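Local coordinates for 7,8-dihydro-6-hydroxymethylpterin pyrophosphokinase-dihydropteroate synthase (Plasmodium falciparum, PDB 6JWS), which probably catalyses two consecutive steps of folate biosynthesis, pyrophosphorylation of 6-hydroxymethyl-7,8-dihydropterin by ATP and condensation of the product with 4-aminobenzoate to 7,8-dihydropteroate, at residues L133-N138 / T218-N223; C351-Y356 / N367-N372; N398-S403 / P411-Q416; H530-P535 / T542-L547; I673-Y678 / D698-I703. The protein carries 1 engineered substitution. All coordinates share one frame; numbering follows the deposited sequence.

Contact 1 of 5, residues L133-N138 / T218-N223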
# COMPACT_ATOMS: atom_id res chain seq x y z
N LEU B 133 -30.41 39.28 4.76
CA LEU B 133 -30.06 38.43 3.63
C LEU B 133 -30.00 39.24 2.33
O LEU B 133 -29.12 39.00 1.50
CB LEU B 133 -31.04 37.25 3.52
CG LEU B 133 -30.99 36.26 4.69
CD1 LEU B 133 -32.24 35.40 4.73
CD2 LEU B 133 -29.74 35.39 4.61
N LEU B 134 -30.90 40.23 2.19
CA LEU B 134 -30.91 41.11 1.02
C LEU B 134 -29.65 41.98 0.99
O LEU B 134 -29.02 42.11 -0.05
CB LEU B 134 -32.20 41.93 0.99
CG LEU B 134 -33.50 41.13 0.84
CD1 LEU B 134 -34.71 41.94 1.28
CD2 LEU B 134 -33.68 40.61 -0.59
N GLU B 135 -29.28 42.56 2.14
CA GLU B 135 -28.10 43.42 2.19
C GLU B 135 -26.83 42.62 1.85
O GLU B 135 -26.01 43.07 1.05
CB GLU B 135 -27.97 44.14 3.53
CG GLU B 135 -29.17 44.98 3.92
CD GLU B 135 -29.31 46.35 3.27
OE1 GLU B 135 -28.44 46.71 2.45
OE2 GLU B 135 -30.28 47.06 3.60
N CYS B 136 -26.70 41.41 2.42
CA CYS B 136 -25.54 40.57 2.13
C CYS B 136 -25.53 40.17 0.65
O CYS B 136 -24.48 40.23 -0.01
CB CYS B 136 -25.47 39.34 3.04
SG CYS B 136 -25.36 39.72 4.82
N ASN B 137 -26.70 39.80 0.11
CA ASN B 137 -26.75 39.40 -1.29
C ASN B 137 -26.27 40.56 -2.16
O ASN B 137 -25.54 40.36 -3.12
CB ASN B 137 -28.13 38.87 -1.72
CG ASN B 137 -28.51 37.53 -1.12
OD1 ASN B 137 -29.66 37.11 -1.24
ND2 ASN B 137 -27.57 36.85 -0.48
N ASN B 138 -26.68 41.78 -1.79
CA ASN B 138 -26.31 42.96 -2.53
C ASN B 138 -24.79 43.08 -2.60
O ASN B 138 -24.23 43.28 -3.67
CB ASN B 138 -26.95 44.23 -1.96
CG ASN B 138 -26.36 45.50 -2.55
OD1 ASN B 138 -25.83 46.33 -1.82
ND2 ASN B 138 -26.42 45.64 -3.86
N THR B 218 -27.74 39.99 14.83
CA THR B 218 -27.91 40.15 13.40
C THR B 218 -27.89 41.64 13.08
O THR B 218 -28.84 42.35 13.39
CB THR B 218 -29.26 39.56 12.95
OG1 THR B 218 -29.42 38.25 13.47
CG2 THR B 218 -29.42 39.55 11.45
N ILE B 219 -26.80 42.10 12.47
CA ILE B 219 -26.54 43.52 12.26
C ILE B 219 -26.14 43.75 10.80
O ILE B 219 -25.38 42.96 10.24
CB ILE B 219 -25.42 43.98 13.22
CG1 ILE B 219 -25.93 44.06 14.66
CG2 ILE B 219 -24.78 45.28 12.76
CD1 ILE B 219 -24.87 43.80 15.69
N PHE B 220 -26.66 44.84 10.21
CA PHE B 220 -26.13 45.40 8.97
C PHE B 220 -26.23 46.92 9.04
O PHE B 220 -27.33 47.47 9.01
CB PHE B 220 -26.82 44.81 7.73
CG PHE B 220 -26.01 44.91 6.46
CD1 PHE B 220 -25.97 46.08 5.72
CD2 PHE B 220 -25.26 43.83 6.01
CE1 PHE B 220 -25.20 46.17 4.57
CE2 PHE B 220 -24.49 43.92 4.86
CZ PHE B 220 -24.46 45.09 4.13
N MET B 221 -25.08 47.59 9.14
CA MET B 221 -25.02 49.04 9.28
C MET B 221 -24.40 49.62 8.02
O MET B 221 -23.21 49.40 7.78
CB MET B 221 -24.19 49.43 10.51
CG MET B 221 -24.93 49.26 11.83
SD MET B 221 -23.94 49.68 13.31
CE MET B 221 -23.36 51.33 12.90
N LYS B 222 -25.20 50.37 7.25
CA LYS B 222 -24.97 50.57 5.83
C LYS B 222 -23.92 51.64 5.55
O LYS B 222 -23.15 51.51 4.59
CB LYS B 222 -26.28 50.84 5.08
CG LYS B 222 -27.00 49.60 4.56
CD LYS B 222 -28.32 49.90 3.88
CE LYS B 222 -29.42 50.27 4.85
NZ LYS B 222 -30.77 50.18 4.23
N ASN B 223 -23.90 52.71 6.35
CA ASN B 223 -22.92 53.76 6.12
C ASN B 223 -22.37 54.27 7.45
O ASN B 223 -23.12 54.66 8.34
CB ASN B 223 -23.41 54.86 5.18
CG ASN B 223 -22.70 54.84 3.84
OD1 ASN B 223 -22.95 55.68 2.98
ND2 ASN B 223 -21.80 53.89 3.65
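Glu135 lays its CB on the ring of Phe220, 3.4 Å from the ring centroid and only 4° off the ring normal, a CH-pi contact over the middle of one face. The six ring carbons are almost evenly spaced about that methylene. Beyond it the glutamate chain bends at chi2 (-80°), which turns the carboxylate back along the ring, its plane 19° from that of the phenyl group, and delivers OE2 to Lys222. There it forms a salt bridge, Glu135 OE2 3.2 Å from Lys222 NZ, whose hydrogen bond is weak; the lysine runs nearly perpendicular to the glutamate, passing its CD within 3.5 Å of Glu135 OE1. Cys136 approaches the same ring obliquely: SG stands 4.3 Å from Phe220 CD2, a sulfur-aromatic contact well away from the ring normal. Within the HPPK part of the chain, these residues join helix 129-148 to strand 219-221, one half of a two-stranded antiparallel ribbon with strand 316-318. Backbone hydrogen bonds of Ile219 with Ile318 and of Met221 with Leu316 fix the strand that carries Phe220. The phenyl ring also meets Phe315 and Ser317, residues of the ATP pocket, and the Phe220 side chain lies about 7 Å from the bound ATP.

Contact 2 of 5, residues C351-Y356 / N367-N372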
# COMPACT_ATOMS: atom_id res chain seq x y z
N CYS B 351 -23.89 21.01 8.65
CA CYS B 351 -24.77 20.67 7.55
C CYS B 351 -24.49 21.55 6.33
O CYS B 351 -24.47 21.02 5.22
CB CYS B 351 -26.24 20.71 7.94
SG CYS B 351 -26.74 19.30 8.97
N LEU B 352 -24.24 22.85 6.54
CA LEU B 352 -23.88 23.79 5.48
C LEU B 352 -22.54 23.39 4.87
O LEU B 352 -22.37 23.43 3.65
CB LEU B 352 -23.80 25.23 6.01
CG LEU B 352 -25.12 25.90 6.43
CD1 LEU B 352 -24.89 27.25 7.07
CD2 LEU B 352 -26.08 26.05 5.25
N TYR B 353 -21.59 23.01 5.72
CA TYR B 353 -20.31 22.55 5.20
C TYR B 353 -20.52 21.34 4.28
O TYR B 353 -20.00 21.34 3.17
CB TYR B 353 -19.30 22.30 6.32
CG TYR B 353 -18.04 21.65 5.79
CD1 TYR B 353 -17.03 22.42 5.25
CD2 TYR B 353 -17.90 20.26 5.77
CE1 TYR B 353 -15.89 21.84 4.72
CE2 TYR B 353 -16.76 19.67 5.26
CZ TYR B 353 -15.77 20.46 4.72
OH TYR B 353 -14.65 19.90 4.19
N ASN B 354 -21.25 20.31 4.75
CA ASN B 354 -21.42 19.06 4.01
C ASN B 354 -22.14 19.32 2.69
O ASN B 354 -21.86 18.69 1.68
CB ASN B 354 -22.20 18.00 4.79
CG ASN B 354 -21.44 17.36 5.94
OD1 ASN B 354 -20.22 17.36 5.96
ND2 ASN B 354 -22.16 16.81 6.91
N LYS B 355 -23.10 20.26 2.70
CA LYS B 355 -23.91 20.53 1.53
C LYS B 355 -23.06 21.21 0.47
O LYS B 355 -23.21 20.93 -0.71
CB LYS B 355 -25.16 21.33 1.91
CG LYS B 355 -26.39 20.47 2.25
CD LYS B 355 -27.27 21.01 3.36
CE LYS B 355 -28.41 21.90 2.89
NZ LYS B 355 -29.01 22.69 4.00
N TYR B 356 -22.15 22.08 0.92
CA TYR B 356 -21.26 22.77 0.00
C TYR B 356 -20.37 21.75 -0.72
O TYR B 356 -20.16 21.85 -1.92
CB TYR B 356 -20.45 23.81 0.78
CG TYR B 356 -19.84 24.88 -0.07
CD1 TYR B 356 -18.78 24.61 -0.92
CD2 TYR B 356 -20.33 26.18 -0.02
CE1 TYR B 356 -18.24 25.60 -1.72
CE2 TYR B 356 -19.79 27.19 -0.81
CZ TYR B 356 -18.75 26.89 -1.67
OH TYR B 356 -18.20 27.89 -2.42
N ASN B 367 -13.91 18.17 -6.64
CA ASN B 367 -13.63 17.80 -5.26
C ASN B 367 -12.96 19.00 -4.59
O ASN B 367 -11.79 19.30 -4.89
CB ASN B 367 -12.82 16.50 -5.14
CG ASN B 367 -12.47 16.13 -3.70
OD1 ASN B 367 -12.98 16.70 -2.72
ND2 ASN B 367 -11.61 15.13 -3.55
N ILE B 368 -13.74 19.71 -3.77
CA ILE B 368 -13.38 21.01 -3.21
C ILE B 368 -12.27 20.84 -2.17
O ILE B 368 -11.58 21.81 -1.83
CB ILE B 368 -14.64 21.73 -2.64
CG1 ILE B 368 -14.43 23.22 -2.38
CG2 ILE B 368 -15.18 21.02 -1.41
CD1 ILE B 368 -14.00 24.04 -3.58
N LYS B 369 -12.08 19.61 -1.69
CA LYS B 369 -11.04 19.30 -0.71
C LYS B 369 -9.67 19.35 -1.37
O LYS B 369 -8.71 19.77 -0.73
CB LYS B 369 -11.32 17.94 -0.04
CG LYS B 369 -12.56 17.89 0.84
CD LYS B 369 -12.89 16.49 1.31
CE LYS B 369 -13.23 16.39 2.78
NZ LYS B 369 -14.46 17.13 3.13
N GLU B 370 -9.60 18.97 -2.65
CA GLU B 370 -8.38 18.83 -3.44
C GLU B 370 -7.46 20.03 -3.26
O GLU B 370 -6.26 19.87 -3.06
CB GLU B 370 -8.74 18.70 -4.92
CG GLU B 370 -7.86 17.74 -5.70
CD GLU B 370 -8.52 16.40 -5.98
OE1 GLU B 370 -8.69 15.61 -5.03
OE2 GLU B 370 -8.89 16.15 -7.15
N ASN B 371 -8.03 21.24 -3.36
CA ASN B 371 -7.22 22.45 -3.34
C ASN B 371 -7.53 23.29 -2.10
O ASN B 371 -7.37 24.51 -2.11
CB ASN B 371 -7.42 23.30 -4.60
CG ASN B 371 -6.89 22.64 -5.86
OD1 ASN B 371 -5.92 21.88 -5.82
ND2 ASN B 371 -7.53 22.93 -6.98
N ASN B 372 -8.00 22.65 -1.03
CA ASN B 372 -8.23 23.36 0.22
C ASN B 372 -7.61 22.52 1.33
O ASN B 372 -8.28 21.65 1.88
CB ASN B 372 -9.71 23.69 0.42
CG ASN B 372 -10.22 24.70 -0.59
OD1 ASN B 372 -9.87 25.87 -0.51
ND2 ASN B 372 -11.01 24.26 -1.55
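Tyr353 and Lys369 stand roughly perpendicular to each other, and they meet where the phenol ends. The ammonium group arrives at the edge of the ring, near its plane and not over the aromatic face, and NZ donates a hydrogen bond to the hydroxyl, with Lys369 NZ 3.0 Å from Tyr353 OH. On the helix 349-364, the Tyr353 side chain leaves trans to the backbone N (chi1 172°), which throws the ring out toward the loop although CB itself does not point there. Lys369 gets its tip to the phenol through bends at chi3 (134°) and chi4 (65°). Its backbone is shaped by two overlapping type I turns, Asn367 to Glu370 and Lys369 to Asn372, and by an Asx turn in which Lys369 N lies 3.2 Å from Asn367 OD1. The contact thus links the helix to the loop that leads into strand 372-377 of the antiparallel sheet. Tyr327, on helix 327-336, has its ring against that of Tyr353. Tyr353 OH accepts from the lysine and is also hydrogen-bonded to Tyr327 OH, and the nearby ammonium would probably polarise the hydroxyl.

Contact 3 of 5, residues N398-S403 / P411-Q416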
# COMPACT_ATOMS: atom_id res chain seq x y z
N ASN B 398 19.29 8.06 29.04
CA ASN B 398 19.42 6.89 29.90
C ASN B 398 20.00 5.71 29.13
O ASN B 398 21.02 5.15 29.55
CB ASN B 398 18.07 6.45 30.48
CG ASN B 398 17.91 6.77 31.94
OD1 ASN B 398 17.13 7.64 32.31
ND2 ASN B 398 18.65 6.06 32.79
N TYR B 399 19.33 5.31 28.04
CA TYR B 399 19.77 4.17 27.27
C TYR B 399 21.19 4.40 26.76
O TYR B 399 22.06 3.56 26.95
CB TYR B 399 18.87 3.86 26.07
CG TYR B 399 19.24 2.59 25.35
CD1 TYR B 399 18.82 1.35 25.82
CD2 TYR B 399 20.03 2.61 24.21
CE1 TYR B 399 19.16 0.16 25.18
CE2 TYR B 399 20.37 1.43 23.55
CZ TYR B 399 19.94 0.20 24.03
OH TYR B 399 20.28 -0.95 23.38
N ASP B 400 21.39 5.55 26.12
CA ASP B 400 22.61 5.88 25.42
C ASP B 400 23.83 5.81 26.35
O ASP B 400 24.94 5.55 25.88
CB ASP B 400 22.48 7.28 24.80
CG ASP B 400 22.92 7.38 23.35
OD1 ASP B 400 22.23 6.76 22.49
OD2 ASP B 400 23.93 8.09 23.09
N SER B 401 23.62 6.07 27.65
CA SER B 401 24.67 6.25 28.64
C SER B 401 24.89 4.97 29.45
O SER B 401 26.04 4.59 29.69
CB SER B 401 24.38 7.43 29.56
OG SER B 401 24.70 8.67 28.93
N PHE B 402 23.81 4.31 29.87
CA PHE B 402 23.87 3.29 30.92
C PHE B 402 23.58 1.89 30.39
O PHE B 402 23.59 0.93 31.16
CB PHE B 402 22.96 3.66 32.09
CG PHE B 402 23.12 5.07 32.60
CD1 PHE B 402 24.37 5.58 32.90
CD2 PHE B 402 22.01 5.88 32.80
CE1 PHE B 402 24.52 6.88 33.37
CE2 PHE B 402 22.15 7.18 33.27
CZ PHE B 402 23.41 7.68 33.55
N SER B 403 23.35 1.76 29.07
CA SER B 403 23.23 0.45 28.44
C SER B 403 24.59 -0.22 28.33
O SER B 403 24.67 -1.44 28.33
CB SER B 403 22.54 0.54 27.10
OG SER B 403 21.27 -0.07 27.20
N PRO B 411 27.65 13.50 27.36
CA PRO B 411 26.91 14.47 26.56
C PRO B 411 27.46 14.59 25.13
O PRO B 411 26.68 14.76 24.19
CB PRO B 411 27.06 15.79 27.32
CG PRO B 411 27.46 15.38 28.71
CD PRO B 411 28.29 14.12 28.54
N LYS B 412 28.78 14.46 24.97
CA LYS B 412 29.42 14.63 23.68
C LYS B 412 29.00 13.50 22.74
O LYS B 412 28.79 13.73 21.56
CB LYS B 412 30.95 14.64 23.79
CG LYS B 412 31.56 15.88 24.43
CD LYS B 412 33.08 15.91 24.26
CE LYS B 412 33.83 16.52 25.43
NZ LYS B 412 33.10 17.67 26.03
N ARG B 413 28.94 12.28 23.29
CA ARG B 413 28.47 11.10 22.56
C ARG B 413 27.00 11.30 22.20
O ARG B 413 26.60 10.99 21.09
CB ARG B 413 28.72 9.86 23.42
CG ARG B 413 28.28 8.54 22.81
CD ARG B 413 28.20 7.46 23.88
NE ARG B 413 28.58 6.11 23.47
CZ ARG B 413 27.79 5.26 22.81
NH1 ARG B 413 26.56 5.61 22.46
NH2 ARG B 413 28.23 4.05 22.49
N ALA B 414 26.22 11.88 23.12
CA ALA B 414 24.81 12.17 22.88
C ALA B 414 24.66 13.10 21.68
O ALA B 414 23.90 12.79 20.77
CB ALA B 414 24.14 12.75 24.11
N VAL B 415 25.43 14.20 21.68
CA VAL B 415 25.28 15.22 20.66
C VAL B 415 25.77 14.68 19.30
O VAL B 415 25.19 14.99 18.26
CB VAL B 415 25.97 16.53 21.09
CG1 VAL B 415 26.14 17.51 19.94
CG2 VAL B 415 25.19 17.19 22.22
N GLN B 416 26.81 13.85 19.34
CA GLN B 416 27.33 13.21 18.15
C GLN B 416 26.20 12.42 17.49
O GLN B 416 26.00 12.52 16.27
CB GLN B 416 28.44 12.24 18.57
CG GLN B 416 29.66 12.23 17.66
CD GLN B 416 30.86 11.76 18.46
OE1 GLN B 416 31.65 12.56 18.96
NE2 GLN B 416 30.98 10.45 18.62
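Asp400 OD2 makes the one charged approach across this pair of helices, and it is a long one: Arg413 NH1 lies 3.7 Å away, an ion pair without a hydrogen bond. The carboxylate reaches the guanidinium at its edge, in plane, but the two flat groups are turned 79° against each other, consistent with a single long approach rather than a two-pronged pairing. Over a face of the guanidinium sits the backbone oxygen of the same aspartate, with Asp400 O 3.8 Å from Arg413 NH1. A fully extended first torsion (chi1 180°) and a bend at chi3 bring the arginine's guanidinium beside Asp400; its NE makes a further weak, long ion pair with Glu410. Asp400 OD2 is also 4.2 Å from Ala414 CA, near the closest backbone approach, where Asp400 CA and Ala414 CA are 7.1 Å apart. Ala414 packs in turn on Val455 of helix 448-464. This is a short helix after strand 390-396 set against helix 411-424, which leads to the neighbouring parallel strand 428-432: the first beta-alpha-beta crossover of the TIM-barrel pterin-binding domain.

Contact 4 of 5, residues H530-P535 / T542-L547. With ACT (acetate ion), chain M.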
# COMPACT_ATOMS: atom_id res chain seq x y z
N HIS B 530 -1.88 8.61 24.37
CA HIS B 530 -2.68 7.78 25.27
C HIS B 530 -1.83 6.69 25.93
O HIS B 530 -1.15 5.92 25.27
CB HIS B 530 -3.81 7.08 24.51
CG HIS B 530 -4.59 6.18 25.40
ND1 HIS B 530 -4.27 4.84 25.58
CD2 HIS B 530 -5.67 6.42 26.19
CE1 HIS B 530 -5.11 4.29 26.44
NE2 HIS B 530 -5.96 5.24 26.85
N LYS B 531 -1.93 6.61 27.27
CA LYS B 531 -1.45 5.47 28.04
C LYS B 531 -2.38 5.28 29.24
O LYS B 531 -3.27 6.11 29.48
CB LYS B 531 0.01 5.67 28.47
CG LYS B 531 0.26 6.82 29.44
CD LYS B 531 1.65 6.78 30.12
CE LYS B 531 1.76 7.54 31.44
NZ LYS B 531 0.49 7.61 32.23
N ARG B 532 -2.21 4.15 29.94
CA ARG B 532 -2.72 3.96 31.28
C ARG B 532 -1.55 3.43 32.11
O ARG B 532 -0.73 2.66 31.61
CB ARG B 532 -3.84 2.91 31.30
CG ARG B 532 -5.09 3.24 30.49
CD ARG B 532 -5.96 1.98 30.43
NE ARG B 532 -7.31 2.21 29.93
CZ ARG B 532 -8.22 1.26 29.75
NH1 ARG B 532 -7.90 -0.00 30.00
NH2 ARG B 532 -9.44 1.58 29.33
N GLY B 533 -1.43 3.85 33.37
CA GLY B 533 -0.47 3.22 34.27
C GLY B 533 0.96 3.72 34.09
O GLY B 533 1.21 4.79 33.53
N ASN B 534 1.92 2.93 34.58
CA ASN B 534 3.33 3.27 34.44
C ASN B 534 4.04 2.06 33.85
O ASN B 534 3.39 1.05 33.56
CB ASN B 534 3.93 3.67 35.79
CG ASN B 534 3.70 2.63 36.86
OD1 ASN B 534 3.92 1.43 36.64
ND2 ASN B 534 3.26 3.08 38.03
N PRO B 535 5.38 2.11 33.66
CA PRO B 535 6.12 0.96 33.12
C PRO B 535 5.83 -0.36 33.84
O PRO B 535 5.81 -1.42 33.22
CB PRO B 535 7.60 1.38 33.19
CG PRO B 535 7.55 2.92 33.18
CD PRO B 535 6.25 3.28 33.89
N THR B 542 -5.54 -3.41 30.39
CA THR B 542 -5.70 -3.80 29.01
C THR B 542 -7.17 -3.99 28.61
O THR B 542 -7.48 -4.32 27.45
CB THR B 542 -4.78 -5.01 28.82
OG1 THR B 542 -3.74 -4.51 27.99
CG2 THR B 542 -5.44 -6.27 28.33
N ASN B 543 -8.08 -3.71 29.55
CA ASN B 543 -9.50 -3.86 29.26
C ASN B 543 -10.09 -2.56 28.70
O ASN B 543 -10.11 -1.53 29.35
CB ASN B 543 -10.30 -4.37 30.46
CG ASN B 543 -9.78 -5.67 31.04
OD1 ASN B 543 -9.27 -6.52 30.31
ND2 ASN B 543 -9.91 -5.85 32.36
N TYR B 544 -10.63 -2.64 27.48
CA TYR B 544 -11.21 -1.48 26.85
C TYR B 544 -12.63 -1.83 26.43
O TYR B 544 -12.87 -2.88 25.85
CB TYR B 544 -10.38 -1.08 25.62
CG TYR B 544 -9.02 -0.51 25.95
CD1 TYR B 544 -7.92 -1.35 26.11
CD2 TYR B 544 -8.85 0.87 26.11
CE1 TYR B 544 -6.68 -0.83 26.43
CE2 TYR B 544 -7.61 1.40 26.43
CZ TYR B 544 -6.53 0.55 26.58
OH TYR B 544 -5.31 1.07 26.91
N ASP B 545 -13.56 -0.92 26.68
CA ASP B 545 -14.89 -1.08 26.14
C ASP B 545 -14.87 -1.09 24.60
O ASP B 545 -15.40 -1.98 23.97
CB ASP B 545 -15.82 -0.01 26.72
CG ASP B 545 -17.22 -0.17 26.18
OD1 ASP B 545 -17.71 -1.33 26.14
OD2 ASP B 545 -17.79 0.85 25.74
N ASN B 546 -14.23 -0.09 23.99
CA ASN B 546 -14.07 -0.05 22.55
C ASN B 546 -12.68 0.49 22.23
O ASN B 546 -12.49 1.69 22.18
CB ASN B 546 -15.15 0.83 21.92
CG ASN B 546 -15.17 0.73 20.41
OD1 ASN B 546 -14.14 0.44 19.78
ND2 ASN B 546 -16.33 0.95 19.81
N LEU B 547 -11.70 -0.40 22.07
CA LEU B 547 -10.30 -0.00 22.05
C LEU B 547 -10.07 1.20 21.12
O LEU B 547 -9.51 2.22 21.52
CB LEU B 547 -9.45 -1.21 21.65
CG LEU B 547 -8.01 -0.90 21.20
CD1 LEU B 547 -7.09 -0.74 22.41
CD2 LEU B 547 -7.50 -2.01 20.30
C ACT M . -9.21 4.87 28.28
O ACT M . -8.02 4.63 28.65
OXT ACT M . -10.19 4.16 28.55
CH3 ACT M . -9.47 6.09 27.39
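The guanidinium of Arg532 lies flat on the ring of Tyr544, planes 13° apart and centres separated by 3.7 Å, a stacked cation-pi pair with CZ displaced toward the ring's rim. Leu547 CD1 occupies the opposite face of the tyrosine. An arginine chain extended from CG to NE (chi2 170°) carries the guanidinium there. At its edge, Arg532 NH1 donates to Asn543 O over 2.8 Å, reaching it from above the carbonyl plane, and also to Leu541 O, while Arg532 NH2 adds a weak bond to Asn543 O. An acetate, probably from the crystallisation liquor, takes NE and NH2: its O is 2.8 Å from Arg532 NE and its OXT 2.8 Å from Arg532 NH2. Both segments belong to the loop between strand 525-529 and helix 547-564 of the TIM barrel. His530, just after the strand, gives its NE2 to the same acetate O at 2.8 Å, nearly straight at 172°. Imidazole and phenol meet rim to rim, His530 CE1 3.3 Å from Tyr544 OH. That hydroxyl is hydrogen-bonded to Ala581 O, and Lys582 NZ to His530 ND1.

Contact 5 of 5, residues I673-Y678 / D698-I703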
# COMPACT_ATOMS: atom_id res chain seq x y z
N ILE B 673 6.42 -1.55 9.22
CA ILE B 673 5.44 -0.59 9.75
C ILE B 673 5.72 0.80 9.20
O ILE B 673 4.80 1.59 8.98
CB ILE B 673 5.37 -0.65 11.29
CG1 ILE B 673 4.96 -2.06 11.74
CG2 ILE B 673 4.39 0.40 11.82
CD1 ILE B 673 5.02 -2.28 13.23
N ALA B 674 6.99 1.10 8.92
CA ALA B 674 7.32 2.34 8.21
C ALA B 674 6.60 2.40 6.86
O ALA B 674 6.08 3.46 6.49
CB ALA B 674 8.82 2.50 8.04
N SER B 675 6.56 1.26 6.15
CA SER B 675 5.94 1.18 4.82
C SER B 675 4.44 1.40 4.93
O SER B 675 3.87 2.18 4.17
CB SER B 675 6.17 -0.15 4.16
OG SER B 675 7.56 -0.36 4.04
N TYR B 676 3.83 0.62 5.84
CA TYR B 676 2.42 0.72 6.17
C TYR B 676 2.08 2.18 6.51
O TYR B 676 1.12 2.73 5.98
CB TYR B 676 2.09 -0.23 7.32
CG TYR B 676 0.63 -0.20 7.71
CD1 TYR B 676 -0.33 -0.75 6.88
CD2 TYR B 676 0.22 0.37 8.92
CE1 TYR B 676 -1.67 -0.73 7.21
CE2 TYR B 676 -1.12 0.38 9.29
CZ TYR B 676 -2.06 -0.15 8.42
OH TYR B 676 -3.38 -0.15 8.74
N SER B 677 2.93 2.81 7.33
CA SER B 677 2.72 4.18 7.80
C SER B 677 2.77 5.16 6.64
O SER B 677 1.97 6.10 6.60
CB SER B 677 3.78 4.56 8.82
OG SER B 677 3.58 3.83 10.02
N TYR B 678 3.74 4.94 5.75
CA TYR B 678 3.88 5.72 4.53
C TYR B 678 2.59 5.66 3.71
O TYR B 678 2.08 6.69 3.25
CB TYR B 678 5.07 5.23 3.70
CG TYR B 678 5.11 5.91 2.36
CD1 TYR B 678 5.71 7.16 2.21
CD2 TYR B 678 4.47 5.36 1.26
CE1 TYR B 678 5.71 7.81 1.00
CE2 TYR B 678 4.45 6.00 0.04
CZ TYR B 678 5.07 7.23 -0.09
OH TYR B 678 5.04 7.89 -1.28
N ASP B 698 12.44 6.71 1.08
CA ASP B 698 12.97 7.28 -0.16
C ASP B 698 12.52 6.46 -1.36
O ASP B 698 12.15 7.04 -2.38
CB ASP B 698 14.49 7.40 -0.14
CG ASP B 698 15.00 8.62 0.63
OD1 ASP B 698 14.16 9.47 1.02
OD2 ASP B 698 16.25 8.72 0.83
N VAL B 699 12.54 5.13 -1.24
CA VAL B 699 12.18 4.23 -2.32
C VAL B 699 10.67 4.26 -2.52
O VAL B 699 10.21 4.24 -3.66
CB VAL B 699 12.66 2.80 -2.01
CG1 VAL B 699 12.06 1.77 -2.97
CG2 VAL B 699 14.17 2.71 -1.97
N LEU B 700 9.88 4.27 -1.43
CA LEU B 700 8.43 4.32 -1.59
C LEU B 700 8.01 5.63 -2.26
O LEU B 700 7.15 5.63 -3.14
CB LEU B 700 7.71 4.05 -0.27
CG LEU B 700 8.00 2.69 0.39
CD1 LEU B 700 7.26 2.53 1.71
CD2 LEU B 700 7.63 1.53 -0.53
N THR B 701 8.67 6.74 -1.88
CA THR B 701 8.41 8.04 -2.47
C THR B 701 8.72 8.03 -3.97
O THR B 701 7.97 8.62 -4.76
CB THR B 701 9.16 9.16 -1.72
OG1 THR B 701 8.75 9.17 -0.35
CG2 THR B 701 8.84 10.53 -2.29
N LYS B 702 9.82 7.38 -4.36
CA LYS B 702 10.24 7.33 -5.76
C LYS B 702 9.23 6.53 -6.58
O LYS B 702 8.88 6.94 -7.68
CB LYS B 702 11.63 6.74 -5.94
CG LYS B 702 12.68 7.76 -6.33
CD LYS B 702 12.74 8.05 -7.81
CE LYS B 702 13.78 9.11 -8.13
NZ LYS B 702 13.66 9.62 -9.52
N ILE B 703 8.81 5.38 -6.05
CA ILE B 703 7.84 4.57 -6.76
C ILE B 703 6.54 5.36 -6.96
O ILE B 703 5.90 5.22 -8.00
CB ILE B 703 7.62 3.22 -6.06
CG1 ILE B 703 8.91 2.39 -6.06
CG2 ILE B 703 6.44 2.48 -6.68
CD1 ILE B 703 8.81 1.11 -5.25
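Leu700 and Tyr678 join two helices of the TIM-barrel domain, 657-680 and 690-704, which precede and follow strand 684-687 in the chain. The short segments cross at -36°, their axes 10.7 Å apart at closest approach. The dense part is around Leu700. Its CB sits over a face of the Tyr678 ring, 3.9 Å from the centroid and 16° off the normal, a CH-pi contact displaced toward the rim. CD1 of the same leucine reaches about one turn earlier on helix 657-680, where it lies 3.6 Å from Ser675 CA. The trans chi1 of Tyr678 (172°) sends the ring toward helix 690-704, so that leucine and tyrosine run antiparallel alongside each other. Toward the surface the contact thins. Thr701, an exposed residue, meets the ring obliquely, with Thr701 OG1 3.6 Å from Tyr678 CE1. No hydrogen bond spans the two segments; Thr701 OG1 is bonded to Leu697 O on its own helix, and Tyr678 OH to Asp704. Near the buried end the second subunit closes in: Ser675 OG, besides its bond to Leu671 O, is hydrogen-bonded to Ser675 OG of the second subunit.

Overall arrangement
From the N terminus the five contacts follow in series; none nests within or crosses another. Contact 1 closes the longest loop, with 79 residues between its segments, and ties helix 129-148 to strand 219-221 in the HPPK part. Contact 2, about 26 Å from it between centres, closes the short passage from helix 349-364 into the last strands of the antiparallel sheet. The chain then enters the TIM barrel. Contact 3 bridges the seven residues between its segments, beyond the first barrel strand, contact 4 six residues after strand 525-529, and contact 5 ties the two helices that flank strand 684-687 in sequence, beside the second subunit. Contacts 1 and 3 are farthest apart, about 65 Å between centres.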